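Local coordinates for lumazine protein (Photobacterium kishitanii, PDB 3A35), which binds a lumazine or flavin chromophore and acts as an antenna that shifts the light of bacterial luciferase to shorter wavelength, at residues A[13-18]-A[75-80]; A[22-27]-A[61-66]; A[104-109]-A[123-128]. All blocks are in the same frame, centred on the assembly; numbering follows the deposited sequence.

Contacts 1 and 2 belong to the N-terminal lumazine-binding repeat, whose closed antiparallel barrel they share: strands 8-17 and 22-27 are neighbours in it, and the two contacts touch through backbone pairs such as Ser16 with Arg23. Contact 1 is a surface contact, small and largely van der Waals, with no direct hydrogen bond between its two segments. Contact 2 is buried, joins two strands by four backbone bonds and a salt bridge, and runs on into the riboflavin site. Contact 3 lies in the C-terminal repeat, its centre about 22 Å from that of contact 2, and is partly buried, with a two-bond bridge passing into apolar contacts of a loop.

Contact 1: residues A[13-18]-A[75-80]; sequences KKISKN and LEVGNK
Ile15, on strand 8-17, lays its CD1 against the backbone of 75-77, 3.5 Å from Leu75 O and 3.8 Å from Val77 N. Its CG1 stands beside the backbone N (chi1 -57°), and chi2 near 171° extends CD1 from there. The side chains of Ile15 and Val77 pass each other in opposite senses, nearest at CG1 of Ile15 and CG2 of Val77, 4.2 Å apart. The other branch of Val77, CG1, is anti to its own backbone N (chi1 171°) and rests 3.6 Å from Lys13 O. Glu76 to Asn79 form a type II beta turn, with Gly78 at positive phi and Asn79 N bonded to Glu76 O. On the strand, a classic bulge sets Lys13 and Lys14 opposite the single residue Gly25. A water lies between Lys17 NZ and Leu75 O, but the ammonium is doubtfully placed and the bridge tentative. Between 13-18 and 75-80 the chemistry is therefore mostly loose van der Waals contact, methyl groups against peptide atoms, with little direction to it; the directional hold on the turn comes next door, where Gly78 and Asn79 bond to the backbone of Ile12 on the same strand.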
ATOM      1  N   LYS A  13      14.695   4.616  -4.728  1.00 12.62           N
ATOM      2  CA  LYS A  13      15.982   5.152  -5.269  1.00 13.56           C
ATOM      3  C   LYS A  13      17.044   4.048  -5.220  1.00 13.19           C
ATOM      4  O   LYS A  13      17.904   3.958  -6.155  1.00 15.70           O
ATOM      5  CB  LYS A  13      16.341   6.325  -4.431  1.00 14.73           C
ATOM      6  CG  LYS A  13      17.588   6.973  -4.928  1.00 20.31           C
ATOM      7  CD  LYS A  13      17.943   8.286  -4.449  1.00 24.56           C
ATOM      8  CE  LYS A  13      18.831   9.127  -5.458  1.00 23.09           C
ATOM      9  NZ  LYS A  13      19.299  10.230  -4.479  1.00 28.04           N
ATOM     10  N   LYS A  14      17.004   3.167  -4.240  1.00 12.97           N
ATOM     11  CA  LYS A  14      18.095   2.219  -4.007  1.00 15.05           C
ATOM     12  C   LYS A  14      17.486   0.964  -3.370  1.00 14.48           C
ATOM     13  O   LYS A  14      16.567   1.066  -2.559  1.00 13.26           O
ATOM     14  CB  LYS A  14      19.089   2.742  -2.894  1.00 18.50           C
ATOM     15  CG  LYS A  14      19.802   4.044  -3.197  1.00 24.60           C
ATOM     16  CD  LYS A  14      20.879   4.340  -2.100  1.00 23.95           C
ATOM     17  CE  LYS A  14      21.681   5.629  -2.392  1.00 29.96           C
ATOM     18  NZ  LYS A  14      22.278   6.135  -1.170  1.00 36.82           N
ATOM     19  N   ILE A  15      17.936  -0.235  -3.723  1.00 13.30           N
ATOM     20  CA  ILE A  15      17.521  -1.480  -3.088  1.00 13.19           C
ATOM     21  C   ILE A  15      18.799  -2.277  -2.803  1.00 14.67           C
ATOM     22  O   ILE A  15      19.582  -2.563  -3.723  1.00 15.75           O
ATOM     23  CB  ILE A  15      16.599  -2.239  -3.900  1.00 11.82           C
ATOM     24  CG1 ILE A  15      15.343  -1.429  -4.252  1.00 14.69           C
ATOM     25  CG2 ILE A  15      16.242  -3.657  -3.256  1.00 16.72           C
ATOM     26  CD1 ILE A  15      14.548  -2.155  -5.241  1.00 17.71           C
ATOM     27  N   SER A  16      18.962  -2.711  -1.573  1.00 16.46           N
ATOM     28  CA  SER A  16      20.074  -3.635  -1.160  1.00 18.64           C
ATOM     29  C   SER A  16      19.516  -4.968  -0.968  1.00 20.29           C
ATOM     30  O   SER A  16      18.522  -5.099  -0.125  1.00 19.43           O
ATOM     31  CB  SER A  16      20.596  -3.150   0.178  1.00 17.98           C
ATOM     32  OG  SER A  16      21.250  -1.872   0.119  1.00 22.95           O
ATOM     33  N   LYS A  17      20.010  -5.956  -1.765  1.00 19.88           N
ATOM     34  CA  LYS A  17      19.484  -7.253  -1.648  1.00 23.40           C
ATOM     35  C   LYS A  17      20.224  -8.072  -0.639  1.00 24.84           C
ATOM     36  O   LYS A  17      21.346  -8.564  -0.973  1.00 22.32           O
ATOM     37  CB  LYS A  17      19.580  -7.849  -3.032  1.00 24.35           C
ATOM     38  CG  LYS A  17      18.855  -6.906  -4.115  1.00 29.62           C
ATOM     39  CD  LYS A  17      18.000  -7.707  -5.043  1.00 37.47           C
ATOM     40  CE  LYS A  17      16.727  -6.865  -5.404  1.00 40.96           C
ATOM     41  NZ  LYS A  17      16.034  -6.351  -4.158  1.00 32.21           N
ATOM     42  N   ASN A  18      19.610  -8.400   0.506  1.00 24.63           N
ATOM     43  CA  ASN A  18      20.284  -9.123   1.530  1.00 29.26           C
ATOM     44  C   ASN A  18      19.630 -10.413   1.769  1.00 30.92           C
ATOM     45  O   ASN A  18      19.601 -10.860   2.902  1.00 31.04           O
ATOM     46  CB  ASN A  18      20.332  -8.375   2.858  1.00 29.45           C
ATOM     47  CG  ASN A  18      20.854  -6.934   2.732  1.00 31.58           C
ATOM     48  OD1 ASN A  18      22.040  -6.742   2.440  1.00 29.51           O
ATOM     49  ND2 ASN A  18      19.981  -5.897   3.072  1.00 32.41           N
ATOM     50  N   LEU A  75       9.897  -5.443  -5.842  1.00 13.30           N
ATOM     51  CA  LEU A  75       9.882  -4.120  -6.420  1.00 12.95           C
ATOM     52  C   LEU A  75      11.292  -3.759  -6.971  1.00 15.57           C
ATOM     53  O   LEU A  75      12.306  -4.373  -6.669  1.00 16.62           O
ATOM     54  CB  LEU A  75       9.420  -3.067  -5.347  1.00 15.65           C
ATOM     55  CG  LEU A  75       8.006  -3.272  -4.744  1.00 14.79           C
ATOM     56  CD1 LEU A  75       7.817  -2.148  -3.720  1.00 17.51           C
ATOM     57  CD2 LEU A  75       7.041  -3.238  -5.798  1.00 17.23           C
ATOM     58  N   GLU A  76      11.273  -2.691  -7.769  1.00 14.50           N
ATOM     59  CA  GLU A  76      12.430  -2.238  -8.532  1.00 14.12           C
ATOM     60  C   GLU A  76      12.689  -0.794  -8.310  1.00 13.05           C
ATOM     61  O   GLU A  76      11.786   0.040  -8.080  1.00 13.91           O
ATOM     62  CB  GLU A  76      12.112  -2.431 -10.050  1.00 16.65           C
ATOM     63  CG  GLU A  76      11.859  -3.937 -10.408  1.00 20.52           C
ATOM     64  CD  GLU A  76      13.100  -4.824 -10.350  1.00 34.56           C
ATOM     65  OE1 GLU A  76      12.851  -6.046 -10.553  1.00 36.47           O
ATOM     66  OE2 GLU A  76      14.273  -4.378 -10.102  1.00 33.71           O
ATOM     67  N   VAL A  77      13.930  -0.390  -8.547  1.00 15.18           N
ATOM     68  CA  VAL A  77      14.299   0.975  -8.521  1.00 15.43           C
ATOM     69  C   VAL A  77      13.388   1.774  -9.489  1.00 16.03           C
ATOM     70  O   VAL A  77      13.191   1.263 -10.633  1.00 17.56           O
ATOM     71  CB  VAL A  77      15.833   1.173  -8.852  1.00 14.03           C
ATOM     72  CG1 VAL A  77      16.151   2.596  -9.027  1.00 17.36           C
ATOM     73  CG2 VAL A  77      16.629   0.538  -7.726  1.00 17.23           C
ATOM     74  N   GLY A  78      12.916   2.919  -9.103  1.00 15.02           N
ATOM     75  CA  GLY A  78      11.990   3.781  -9.855  1.00 13.75           C
ATOM     76  C   GLY A  78      10.506   3.544  -9.551  1.00 13.36           C
ATOM     77  O   GLY A  78       9.683   4.402  -9.971  1.00 14.78           O
ATOM     78  N   ASN A  79      10.150   2.373  -8.947  1.00 11.68           N
ATOM     79  CA  ASN A  79       8.738   2.142  -8.654  1.00 12.71           C
ATOM     80  C   ASN A  79       8.253   3.175  -7.603  1.00 12.55           C
ATOM     81  O   ASN A  79       8.976   3.689  -6.751  1.00 12.11           O
ATOM     82  CB  ASN A  79       8.531   0.770  -8.070  1.00 12.24           C
ATOM     83  CG  ASN A  79       8.749  -0.372  -9.071  1.00 14.79           C
ATOM     84  OD1 ASN A  79       8.912  -0.130 -10.371  1.00 19.51           O
ATOM     85  ND2 ASN A  79       8.726  -1.541  -8.612  1.00 13.37           N
ATOM     86  N   LYS A  80       6.951   3.430  -7.685  1.00 13.45           N
ATOM     87  CA  LYS A  80       6.270   4.436  -6.864  1.00 12.64           C
ATOM     88  C   LYS A  80       5.544   3.652  -5.779  1.00 12.20           C
ATOM     89  O   LYS A  80       4.800   2.700  -6.005  1.00 12.70           O
ATOM     90  CB  LYS A  80       5.247   5.163  -7.692  1.00 16.21           C
ATOM     91  CG  LYS A  80       4.374   6.075  -6.990  1.00 21.92           C
ATOM     92  CD  LYS A  80       3.842   6.969  -8.121  1.00 34.47           C
ATOM     93  CE  LYS A  80       2.396   6.992  -8.079  1.00 37.07           C
ATOM     94  NZ  LYS A  80       2.062   5.878  -9.096  1.00 42.28           N
TER
HETATM   95  O   HOH W   1      13.527  -5.492  -4.476  1.00 23.55           O

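Contact 2: residues A[22-27]-A[61-66]; sequences QRHGIT and FDIDQA. With RBF (riboflavin), chain C.
Arg23 and Asp62 face each other on one side of the sheet as a side-on salt bridge, guanidinium and carboxylate planes 30° apart. NE meets Asp62 OD1 at 2.8 Å from the syn side, although 33° out of the carboxylate plane, while NH2 takes the syn lone pair of OD2 at 2.9 Å. Arg23 CG is anti to the backbone N (chi1 172°), and the chain bends at chi3. On the opposite face, Ile63 CD1 sits over the His24 ring, 3.7 Å from its centroid but displaced toward the rim, nearest CD2, in a CH-pi contact where the side chains cross at about a right angle. Gln22 OE1 lies in the ring plane and takes the NE2 hydrogen almost straight (2.9 Å), restraining rotation about CB-CG; Gln22 NE2 is itself bonded to Arg73 O. The Ile26 side chain crosses that of Phe61, CD1 touching CD2 at 3.8 Å. Antiparallel pairs Gln22-Ile63 and His24-Phe61 are each doubly hydrogen-bonded. Between them, Asp62 O accepts from riboflavin N3; past the strand end, Asp64 N and Ala66 N donate to O2, at 2.8 and 2.9 Å. Asp62 thus meets N3 with its carbonyl while Arg23 holds its side chain, which probably helps position it.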
ATOM      1  N   GLN A  22      15.735  -6.885   2.829  1.00 16.12           N
ATOM      2  CA  GLN A  22      16.181  -5.896   1.846  1.00 15.98           C
ATOM      3  C   GLN A  22      16.161  -4.555   2.474  1.00 13.42           C
ATOM      4  O   GLN A  22      15.237  -4.237   3.263  1.00 15.93           O
ATOM      5  CB  GLN A  22      15.274  -5.857   0.640  1.00 13.44           C
ATOM      6  CG  GLN A  22      15.334  -7.126  -0.182  1.00 16.40           C
ATOM      7  CD  GLN A  22      14.463  -7.143  -1.390  1.00 16.37           C
ATOM      8  OE1 GLN A  22      13.730  -6.189  -1.671  1.00 17.20           O
ATOM      9  NE2 GLN A  22      14.615  -8.156  -2.253  1.00 19.08           N
ATOM     10  N   ARG A  23      17.032  -3.647   2.073  1.00 12.66           N
ATOM     11  CA  ARG A  23      16.945  -2.252   2.503  1.00 13.50           C
ATOM     12  C   ARG A  23      16.583  -1.412   1.317  1.00 13.29           C
ATOM     13  O   ARG A  23      17.277  -1.447   0.275  1.00 13.83           O
ATOM     14  CB  ARG A  23      18.262  -1.767   3.186  1.00 13.53           C
ATOM     15  CG  ARG A  23      18.243  -0.279   3.459  1.00 16.30           C
ATOM     16  CD  ARG A  23      19.370   0.182   4.361  1.00 15.89           C
ATOM     17  NE  ARG A  23      19.274  -0.486   5.667  1.00 15.97           N
ATOM     18  CZ  ARG A  23      20.217  -0.308   6.612  1.00 19.30           C
ATOM     19  NH1 ARG A  23      21.295   0.419   6.336  1.00 20.72           N
ATOM     20  NH2 ARG A  23      20.117  -1.010   7.727  1.00 20.96           N
ATOM     21  N   HIS A  24      15.462  -0.683   1.441  1.00 11.72           N
ATOM     22  CA  HIS A  24      15.010   0.154   0.393  1.00 11.69           C
ATOM     23  C   HIS A  24      15.191   1.631   0.793  1.00 11.94           C
ATOM     24  O   HIS A  24      14.750   2.053   1.922  1.00 12.10           O
ATOM     25  CB  HIS A  24      13.519  -0.034   0.135  1.00 12.47           C
ATOM     26  CG  HIS A  24      13.194  -1.329  -0.510  1.00 11.55           C
ATOM     27  ND1 HIS A  24      12.147  -1.510  -1.359  1.00 13.15           N
ATOM     28  CD2 HIS A  24      13.849  -2.530  -0.471  1.00 15.06           C
ATOM     29  CE1 HIS A  24      12.101  -2.763  -1.791  1.00 12.82           C
ATOM     30  NE2 HIS A  24      13.124  -3.437  -1.238  1.00 13.07           N
ATOM     31  N   GLY A  25      15.832   2.441  -0.096  1.00 11.64           N
ATOM     32  CA  GLY A  25      15.934   3.856   0.082  1.00 11.26           C
ATOM     33  C   GLY A  25      14.897   4.506  -0.816  1.00 11.98           C
ATOM     34  O   GLY A  25      14.975   4.247  -2.056  1.00 13.40           O
ATOM     35  N   ILE A  26      14.046   5.312  -0.271  1.00 11.30           N
ATOM     36  CA  ILE A  26      12.874   5.836  -1.003  1.00 11.16           C
ATOM     37  C   ILE A  26      12.974   7.343  -0.979  1.00 11.44           C
ATOM     38  O   ILE A  26      12.976   7.985   0.078  1.00 12.09           O
ATOM     39  CB  ILE A  26      11.566   5.316  -0.342  1.00 11.00           C
ATOM     40  CG1 ILE A  26      11.564   3.759  -0.304  1.00 12.17           C
ATOM     41  CG2 ILE A  26      10.380   5.815  -1.145  1.00 11.42           C
ATOM     42  CD1 ILE A  26      10.328   3.171   0.410  1.00 11.62           C
ATOM     43  N   THR A  27      12.960   8.000  -2.166  1.00 11.00           N
ATOM     44  CA  THR A  27      12.851   9.470  -2.219  1.00 12.52           C
ATOM     45  C   THR A  27      11.484   9.913  -1.839  1.00 12.08           C
ATOM     46  O   THR A  27      10.432   9.472  -2.398  1.00 13.43           O
ATOM     47  CB  THR A  27      13.096   9.907  -3.678  1.00 12.50           C
ATOM     48  OG1 THR A  27      14.408   9.482  -4.065  1.00 15.34           O
ATOM     49  CG2 THR A  27      12.996  11.429  -3.815  1.00 14.74           C
ATOM     50  N   PHE A  61      14.351   2.015   4.765  1.00 11.70           N
ATOM     51  CA  PHE A  61      13.620   1.013   5.544  1.00  9.62           C
ATOM     52  C   PHE A  61      14.257  -0.305   5.334  1.00 11.81           C
ATOM     53  O   PHE A  61      14.651  -0.664   4.222  1.00 12.00           O
ATOM     54  CB  PHE A  61      12.114   0.898   5.034  1.00 10.20           C
ATOM     55  CG  PHE A  61      11.336   2.179   5.122  1.00 10.23           C
ATOM     56  CD1 PHE A  61      10.615   2.466   6.307  1.00 11.82           C
ATOM     57  CD2 PHE A  61      11.342   3.073   4.084  1.00 10.42           C
ATOM     58  CE1 PHE A  61       9.910   3.631   6.430  1.00 11.56           C
ATOM     59  CE2 PHE A  61      10.584   4.316   4.219  1.00 11.11           C
ATOM     60  CZ  PHE A  61       9.888   4.551   5.365  1.00 11.71           C
ATOM     61  N   ASP A  62      14.304  -1.141   6.383  1.00 11.93           N
ATOM     62  CA  ASP A  62      14.586  -2.567   6.196  1.00 12.20           C
ATOM     63  C   ASP A  62      13.343  -3.434   6.125  1.00 12.58           C
ATOM     64  O   ASP A  62      12.454  -3.259   7.071  1.00 16.46           O
ATOM     65  CB  ASP A  62      15.483  -3.009   7.377  1.00 13.65           C
ATOM     66  CG  ASP A  62      16.877  -2.551   7.289  1.00 18.61           C
ATOM     67  OD1 ASP A  62      17.427  -2.480   6.153  1.00 17.84           O
ATOM     68  OD2 ASP A  62      17.596  -2.301   8.308  1.00 23.18           O
ATOM     69  N   ILE A  63      13.231  -4.250   5.124  1.00 11.70           N
ATOM     70  CA  ILE A  63      12.089  -5.121   4.999  1.00 12.11           C
ATOM     71  C   ILE A  63      12.665  -6.493   5.383  1.00 13.01           C
ATOM     72  O   ILE A  63      13.505  -7.047   4.692  1.00 14.05           O
ATOM     73  CB  ILE A  63      11.542  -5.112   3.551  1.00 15.82           C
ATOM     74  CG1 ILE A  63      11.046  -3.626   3.216  1.00 19.87           C
ATOM     75  CG2 ILE A  63      10.317  -6.014   3.398  1.00 15.34           C
ATOM     76  CD1 ILE A  63      11.901  -2.905   2.410  1.00 22.86           C
ATOM     77  N   ASP A  64      12.124  -7.031   6.479  1.00 13.07           N
ATOM     78  CA  ASP A  64      12.625  -8.326   7.058  1.00 12.06           C
ATOM     79  C   ASP A  64      11.392  -9.111   7.486  1.00 11.32           C
ATOM     80  O   ASP A  64      10.992 -10.032   6.843  1.00 13.66           O
ATOM     81  CB  ASP A  64      13.667  -8.065   8.121  1.00 15.34           C
ATOM     82  CG  ASP A  64      13.397  -6.933   9.058  1.00 18.30           C
ATOM     83  OD1 ASP A  64      12.278  -6.569   9.488  1.00 23.37           O
ATOM     84  OD2 ASP A  64      14.393  -6.317   9.569  1.00 25.43           O
ATOM     85  N   GLN A  65      10.784  -8.617   8.615  1.00 10.99           N
ATOM     86  CA  GLN A  65       9.591  -9.298   9.051  1.00 12.03           C
ATOM     87  C   GLN A  65       8.508  -9.389   8.011  1.00 11.45           C
ATOM     88  O   GLN A  65       7.746 -10.304   7.887  1.00 12.72           O
ATOM     89  CB  GLN A  65       9.127  -8.549  10.250  1.00 14.52           C
ATOM     90  CG  GLN A  65       7.898  -9.173  10.918  1.00 15.10           C
ATOM     91  CD  GLN A  65       7.477  -8.346  12.154  1.00 15.54           C
ATOM     92  OE1 GLN A  65       8.221  -7.557  12.753  1.00 17.23           O
ATOM     93  NE2 GLN A  65       6.215  -8.559  12.485  1.00 17.36           N
ATOM     94  N   ALA A  66       8.430  -8.296   7.155  1.00 10.88           N
ATOM     95  CA  ALA A  66       7.418  -8.236   6.167  1.00 10.83           C
ATOM     96  C   ALA A  66       7.722  -8.874   4.810  1.00 10.57           C
ATOM     97  O   ALA A  66       6.889  -8.908   3.914  1.00 10.88           O
ATOM     98  CB  ALA A  66       7.127  -6.727   5.873  1.00 11.87           C
TER
HETATM   99  N1  RBF C 191       8.297  -5.204   9.094  1.00 11.17           N
HETATM  100  C2  RBF C 191       9.458  -5.020   8.430  1.00 10.34           C
HETATM  101  O2  RBF C 191       9.834  -5.837   7.534  1.00 11.08           O
HETATM  102  N3  RBF C 191      10.276  -3.912   8.620  1.00 10.42           N
HETATM  103  C4  RBF C 191       9.919  -2.899   9.544  1.00  9.68           C
HETATM  104  O4  RBF C 191      10.683  -1.934   9.671  1.00 10.49           O
HETATM  105  C4A RBF C 191       8.747  -3.166  10.275  1.00  9.13           C
HETATM  106  N5  RBF C 191       8.407  -2.213  11.311  1.00 12.60           N
HETATM  107  C5A RBF C 191       7.234  -2.465  12.022  1.00 10.46           C
HETATM  108  C6  RBF C 191       6.981  -1.613  13.101  1.00 10.92           C
HETATM  109  C7  RBF C 191       5.798  -1.911  13.834  1.00 11.23           C
HETATM  110  C7M RBF C 191       5.561  -0.989  15.065  1.00 13.59           C
HETATM  111  C8  RBF C 191       4.938  -2.919  13.521  1.00  9.66           C
HETATM  112  C8M RBF C 191       3.710  -3.099  14.309  1.00 14.37           C
HETATM  113  C9  RBF C 191       5.208  -3.773  12.394  1.00 11.39           C
HETATM  114  C9A RBF C 191       6.412  -3.586  11.709  1.00 11.69           C
HETATM  115  N10 RBF C 191       6.779  -4.481  10.648  1.00  9.34           N
HETATM  116  C10 RBF C 191       7.978  -4.267  10.018  1.00  8.50           C
HETATM  117  C1' RBF C 191       6.057  -5.650  10.358  1.00 10.09           C
HETATM  118  C2' RBF C 191       5.193  -5.604   9.113  1.00 10.09           C
HETATM  119  O2' RBF C 191       4.280  -4.460   9.208  1.00 11.04           O
HETATM  120  C3' RBF C 191       4.402  -6.796   8.974  1.00 11.58           C
HETATM  121  O3' RBF C 191       5.434  -7.921   8.931  1.00 12.43           O
HETATM  122  C4' RBF C 191       3.700  -6.930   7.612  1.00  9.64           C
HETATM  123  O4' RBF C 191       2.595  -5.999   7.563  1.00 11.66           O
HETATM  124  C5' RBF C 191       3.134  -8.337   7.380  1.00 14.60           C
HETATM  125  O5' RBF C 191       2.592  -8.498   6.069  1.00 13.26           O

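Contact 3: residues A[104-109]-A[123-128]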
ATOM      1  N   GLY A 104      -1.406 -10.353   2.907  1.00 13.76           N
ATOM      2  CA  GLY A 104      -0.620 -11.103   1.936  1.00 15.12           C
ATOM      3  C   GLY A 104      -0.727 -10.367   0.603  1.00 12.50           C
ATOM      4  O   GLY A 104      -1.308  -9.261   0.486  1.00 14.57           O
ATOM      5  N   VAL A 105      -0.095 -10.910  -0.425  1.00 13.83           N
ATOM      6  CA  VAL A 105      -0.090 -10.374  -1.745  1.00 14.09           C
ATOM      7  C   VAL A 105      -1.245 -10.902  -2.562  1.00 14.77           C
ATOM      8  O   VAL A 105      -1.579 -12.104  -2.529  1.00 17.02           O
ATOM      9  CB  VAL A 105       1.228 -10.688  -2.385  1.00 15.34           C
ATOM     10  CG1 VAL A 105       1.284 -10.196  -3.786  1.00 17.43           C
ATOM     11  CG2 VAL A 105       2.371 -10.040  -1.691  1.00 16.55           C
ATOM     12  N   ALA A 106      -1.811 -10.041  -3.338  1.00 13.71           N
ATOM     13  CA  ALA A 106      -2.808 -10.450  -4.421  1.00 14.27           C
ATOM     14  C   ALA A 106      -2.454  -9.856  -5.739  1.00 14.85           C
ATOM     15  O   ALA A 106      -1.462  -9.088  -5.867  1.00 15.72           O
ATOM     16  CB  ALA A 106      -4.235 -10.111  -4.001  1.00 14.91           C
ATOM     17  N   THR A 107      -3.201 -10.099  -6.844  1.00 14.88           N
ATOM     18  CA  THR A 107      -2.715  -9.708  -8.154  1.00 15.06           C
ATOM     19  C   THR A 107      -3.859  -9.096  -8.917  1.00 15.05           C
ATOM     20  O   THR A 107      -4.977  -9.669  -8.942  1.00 17.12           O
ATOM     21  CB  THR A 107      -2.220 -10.969  -8.897  1.00 16.00           C
ATOM     22  OG1 THR A 107      -1.139 -11.505  -8.139  1.00 17.96           O
ATOM     23  CG2 THR A 107      -1.666 -10.641 -10.261  1.00 19.13           C
ATOM     24  N   VAL A 108      -3.624  -8.016  -9.571  1.00 14.70           N
ATOM     25  CA  VAL A 108      -4.648  -7.278 -10.384  1.00 15.19           C
ATOM     26  C   VAL A 108      -5.037  -8.222 -11.556  1.00 16.37           C
ATOM     27  O   VAL A 108      -4.200  -8.608 -12.378  1.00 18.77           O
ATOM     28  CB  VAL A 108      -4.113  -5.995 -10.863  1.00 15.58           C
ATOM     29  CG1 VAL A 108      -5.059  -5.306 -11.847  1.00 18.81           C
ATOM     30  CG2 VAL A 108      -3.819  -5.072  -9.669  1.00 18.07           C
ATOM     31  N   ASP A 109      -6.341  -8.484 -11.655  1.00 17.40           N
ATOM     32  CA  ASP A 109      -6.896  -9.312 -12.757  1.00 19.76           C
ATOM     33  C   ASP A 109      -7.186  -8.379 -13.947  1.00 18.55           C
ATOM     34  O   ASP A 109      -7.120  -8.812 -15.136  1.00 23.26           O
ATOM     35  CB  ASP A 109      -8.209  -9.949 -12.314  1.00 19.55           C
ATOM     36  CG  ASP A 109      -8.991 -10.619 -13.498  1.00 26.53           C
ATOM     37  OD1 ASP A 109      -8.631 -11.765 -13.824  1.00 31.29           O
ATOM     38  OD2 ASP A 109      -9.896 -10.000 -14.126  1.00 31.80           O
ATOM     39  N   LYS A 123      -7.542 -10.492  -8.004  1.00 18.73           N
ATOM     40  CA  LYS A 123      -7.739 -11.906  -7.745  1.00 20.07           C
ATOM     41  C   LYS A 123      -7.061 -12.299  -6.439  1.00 18.12           C
ATOM     42  O   LYS A 123      -5.811 -12.104  -6.293  1.00 18.95           O
ATOM     43  CB  LYS A 123      -7.225 -12.762  -8.925  1.00 19.49           C
ATOM     44  CG  LYS A 123      -7.542 -14.208  -8.771  1.00 23.18           C
ATOM     45  CD  LYS A 123      -7.131 -15.013 -10.062  1.00 26.51           C
ATOM     46  CE  LYS A 123      -8.136 -14.731 -11.165  1.00 31.57           C
ATOM     47  NZ  LYS A 123      -8.001 -15.625 -12.370  1.00 41.95           N
ATOM     48  N   ILE A 124      -7.785 -12.940  -5.529  1.00 19.04           N
ATOM     49  CA  ILE A 124      -7.325 -13.246  -4.188  1.00 19.34           C
ATOM     50  C   ILE A 124      -6.790 -14.680  -4.231  1.00 22.41           C
ATOM     51  O   ILE A 124      -7.546 -15.572  -4.697  1.00 23.75           O
ATOM     52  CB  ILE A 124      -8.444 -13.033  -3.159  1.00 20.87           C
ATOM     53  CG1 ILE A 124      -8.988 -11.560  -3.179  1.00 19.89           C
ATOM     54  CG2 ILE A 124      -7.976 -13.530  -1.760  1.00 24.18           C
ATOM     55  CD1 ILE A 124      -7.985 -10.332  -2.980  1.00 21.34           C
ATOM     56  N   PRO A 125      -5.517 -14.953  -3.923  1.00 23.80           N
ATOM     57  CA  PRO A 125      -5.086 -16.365  -4.007  1.00 25.63           C
ATOM     58  C   PRO A 125      -5.697 -17.153  -2.844  1.00 30.30           C
ATOM     59  O   PRO A 125      -6.218 -16.536  -1.897  1.00 29.78           O
ATOM     60  CB  PRO A 125      -3.570 -16.290  -3.916  1.00 26.41           C
ATOM     61  CG  PRO A 125      -3.313 -14.972  -3.236  1.00 22.07           C
ATOM     62  CD  PRO A 125      -4.405 -14.043  -3.552  1.00 21.00           C
ATOM     63  N   LYS A 126      -5.709 -18.503  -2.962  1.00 35.04           N
ATOM     64  CA  LYS A 126      -6.550 -19.311  -2.063  1.00 40.80           C
ATOM     65  C   LYS A 126      -6.004 -19.255  -0.628  1.00 42.14           C
ATOM     66  O   LYS A 126      -6.766 -19.300   0.344  1.00 42.80           O
ATOM     67  CB  LYS A 126      -6.666 -20.789  -2.500  1.00 41.49           C
ATOM     68  CG  LYS A 126      -6.902 -21.088  -4.012  1.00 45.19           C
ATOM     69  CD  LYS A 126      -7.703 -22.402  -4.251  1.00 44.62           C
ATOM     70  CE  LYS A 126      -7.441 -23.530  -3.191  1.00 46.76           C
ATOM     71  NZ  LYS A 126      -7.983 -24.886  -3.667  1.00 49.69           N
ATOM     72  N   ASP A 127      -4.695 -19.149  -0.496  1.00 44.09           N
ATOM     73  CA  ASP A 127      -4.176 -19.106   0.840  1.00 46.67           C
ATOM     74  C   ASP A 127      -3.958 -17.723   1.402  1.00 46.94           C
ATOM     75  O   ASP A 127      -3.054 -17.512   2.214  1.00 47.81           O
ATOM     76  CB  ASP A 127      -2.968 -20.011   0.986  1.00 48.30           C
ATOM     77  CG  ASP A 127      -3.309 -21.221   1.769  1.00 51.25           C
ATOM     78  OD1 ASP A 127      -2.861 -21.223   2.949  1.00 56.16           O
ATOM     79  OD2 ASP A 127      -4.099 -22.085   1.261  1.00 53.40           O
ATOM     80  N   LEU A 128      -4.793 -16.789   0.950  1.00 46.25           N
ATOM     81  CA  LEU A 128      -5.076 -15.580   1.668  1.00 47.02           C
ATOM     82  C   LEU A 128      -6.563 -15.707   1.974  1.00 49.37           C
ATOM     83  O   LEU A 128      -7.378 -15.642   1.070  1.00 51.21           O
ATOM     84  CB  LEU A 128      -4.770 -14.332   0.794  1.00 45.95           C
ATOM     85  CG  LEU A 128      -4.981 -12.865   1.273  1.00 44.19           C
ATOM     86  CD1 LEU A 128      -4.526 -11.806   0.241  1.00 36.01           C
ATOM     87  CD2 LEU A 128      -6.470 -12.599   1.615  1.00 44.34           C
TER
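Lys123 N donates to Thr107 O at 2.9 Å, the shorter of two bonds in an antiparallel bridge; the return bond, Thr107 N to Lys123 O, is weak at 3.3 Å. The bridge continues the pairing of consecutive strands 104-114 and 117-123 in the sheet of the second lumazine-binding repeat. Lys123 O also lies 3.4 Å from Ala106 CB, a methyl that meets Ile124 CD1 at 3.9 Å as well. Ile124 points its CB away from 104-109, yet CD1 returns to Ala106, with CG1 beside the backbone N (chi1 -58°) and chi2 at -55°. Pro125 follows, its ring carbon CG 3.4 Å from Val105 O and its CD against the Ala106 methyl. A type I beta turn from Pro125 to Leu128 then brings Leu128 back, with CD1 close to the backbone of Gly104 and Val105. At the other end, the Lys123 chain bends at chi3 and crosses Asp109 obliquely; NZ stays 4.2 Å from OD1, too far for a salt bridge, and OD1 has a long, weak ion pair with Lys174. Thr107 OG1 is bonded to Asp177. Past the bridge, contact is mainly apolar: Ile124 and Pro125 cover the Ala106 methyl, Pro125 and Leu128 the backbone of 104-105.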